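Carboxypeptidase 1 (Deinococcus radiodurans str. R1, PDB 5GIV) probably releases amino acids one at a time from peptide C-termini with broad specificity, except proline, as a zinc-dependent M32 carboxypeptidase. Local coordinates at residues Glu44-Ala47 against Arg48-Ser51. Residues are numbered along the deposited sequence; the frame is centred on the assembly and turned at random.
Sequences EDRA and RQQS
Above one face of the Arg-48 guanidinium lies the backbone O of Asp-45, displaced toward the border of the group, while Asp-45 OD1 approaches within the plane at the edge. Arg-48 NH1 lies 3.1 Å from Asp-45 OD1, a salt bridge met on the anti side of the carboxylate and 29° out of its plane, while NH2 adds a weak bond to the same oxygen; the two planes stand 71° apart. CG of Arg-48 is set anti to the backbone N (chi1 -169°), and a bend at chi3 turns the guanidinium back alongside Asp-45. Gln-49 OE1 meets the edge of the Arg-46 guanidinium a little out of its plane, 3.0 Å from Arg-46 NE, the two flat groups nearly coplanar. These are i to i+3 pairs on helix 43-62, whose i to i+4 backbone bonds include Gln-50 N to Arg-46 O at 2.8 Å. The helix packs on helix 8-36, where Asp-33 makes a salt bridge with Arg-46 NH1, and borders the second subunit, whose Asp-22 pairs with Arg-48 NE and whose Leu-241 O accepts from Gln-49 NE2. A leucine in place of Arg-46 would probably leave Asp-33 without its charged mate and Gln-49 OE1 without this donor. One turn on, Gln-50 OE1 touches Arg-46 CG at 3.6 Å, its amide steeply turned from the guanidinium.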
loop_
_atom_site.group_PDB
_atom_site.type_symbol
_atom_site.label_atom_id
_atom_site.label_comp_id
_atom_site.label_asym_id
_atom_site.label_seq_id
_atom_site.Cartn_x
_atom_site.Cartn_y
_atom_site.Cartn_z
ATOM N N GLU A 44 -5.682 -14.922 1.405
ATOM C CA GLU A 44 -5.996 -15.763 0.256
ATOM C C GLU A 44 -6.307 -14.915 -0.964
ATOM O O GLU A 44 -5.830 -15.195 -2.070
ATOM C CB GLU A 44 -7.179 -16.676 0.574
ATOM C CG GLU A 44 -7.448 -17.695 -0.514
ATOM C CD GLU A 44 -8.664 -18.561 -0.232
ATOM O OE1 GLU A 44 -9.354 -18.937 -1.209
ATOM O OE2 GLU A 44 -8.938 -18.847 0.958
ATOM N N ASP A 45 -7.120 -13.878 -0.778
ATOM C CA ASP A 45 -7.489 -13.008 -1.887
ATOM C C ASP A 45 -6.269 -12.279 -2.436
ATOM O O ASP A 45 -6.127 -12.117 -3.654
ATOM C CB ASP A 45 -8.569 -12.033 -1.416
ATOM C CG ASP A 45 -9.917 -12.720 -1.187
ATOM O OD1 ASP A 45 -10.062 -13.908 -1.562
ATOM O OD2 ASP A 45 -10.801 -12.100 -0.560
ATOM N N ARG A 46 -5.367 -11.846 -1.556
ATOM C CA ARG A 46 -4.183 -11.159 -2.037
ATOM C C ARG A 46 -3.332 -12.088 -2.895
ATOM O O ARG A 46 -2.775 -11.663 -3.913
ATOM C CB ARG A 46 -3.380 -10.602 -0.860
ATOM C CG ARG A 46 -2.061 -9.976 -1.264
ATOM C CD ARG A 46 -2.232 -8.821 -2.266
ATOM N NE ARG A 46 -3.176 -7.804 -1.815
ATOM C CZ ARG A 46 -2.869 -6.797 -0.996
ATOM N NH1 ARG A 46 -1.630 -6.662 -0.533
ATOM N NH2 ARG A 46 -3.803 -5.920 -0.639
ATOM N N ALA A 47 -3.224 -13.363 -2.502
ATOM C CA ALA A 47 -2.428 -14.315 -3.275
ATOM C C ALA A 47 -3.020 -14.535 -4.665
ATOM O O ALA A 47 -2.290 -14.652 -5.660
ATOM C CB ALA A 47 -2.310 -15.636 -2.516
ATOM N N ARG A 48 -4.344 -14.572 -4.761
ATOM C CA ARG A 48 -4.955 -14.721 -6.073
ATOM C C ARG A 48 -4.736 -13.465 -6.905
ATOM O O ARG A 48 -4.500 -13.550 -8.118
ATOM C CB ARG A 48 -6.446 -15.044 -5.920
ATOM C CG ARG A 48 -7.160 -15.478 -7.197
ATOM C CD ARG A 48 -8.627 -15.767 -6.901
ATOM N NE ARG A 48 -9.273 -14.591 -6.331
ATOM C CZ ARG A 48 -9.567 -14.436 -5.045
ATOM N NH1 ARG A 48 -9.304 -15.401 -4.180
ATOM N NH2 ARG A 48 -10.127 -13.313 -4.624
ATOM N N GLN A 49 -4.833 -12.290 -6.276
ATOM C CA GLN A 49 -4.514 -11.046 -6.974
ATOM C C GLN A 49 -3.086 -11.070 -7.507
ATOM O O GLN A 49 -2.836 -10.718 -8.666
ATOM C CB GLN A 49 -4.715 -9.849 -6.045
ATOM C CG GLN A 49 -6.158 -9.580 -5.640
ATOM C CD GLN A 49 -6.252 -8.569 -4.505
ATOM O OE1 GLN A 49 -5.241 -8.187 -3.913
ATOM N NE2 GLN A 49 -7.472 -8.137 -4.193
ATOM N N GLN A 50 -2.134 -11.500 -6.675
ATOM C CA GLN A 50 -0.743 -11.542 -7.116
ATOM C C GLN A 50 -0.576 -12.537 -8.252
ATOM O O GLN A 50 0.145 -12.273 -9.224
ATOM C CB GLN A 50 0.181 -11.894 -5.946
ATOM C CG GLN A 50 0.256 -10.801 -4.887
ATOM C CD GLN A 50 1.012 -11.222 -3.656
ATOM O OE1 GLN A 50 0.514 -11.999 -2.837
ATOM N NE2 GLN A 50 2.228 -10.710 -3.511
ATOM N N SER A 51 -1.261 -13.677 -8.153
ATOM C CA SER A 51 -1.192 -14.671 -9.211
ATOM C C SER A 51 -1.751 -14.112 -10.512
ATOM O O SER A 51 -1.184 -14.335 -11.593
ATOM C CB SER A 51 -1.962 -15.917 -8.774
ATOM O OG SER A 51 -2.083 -16.856 -9.825
#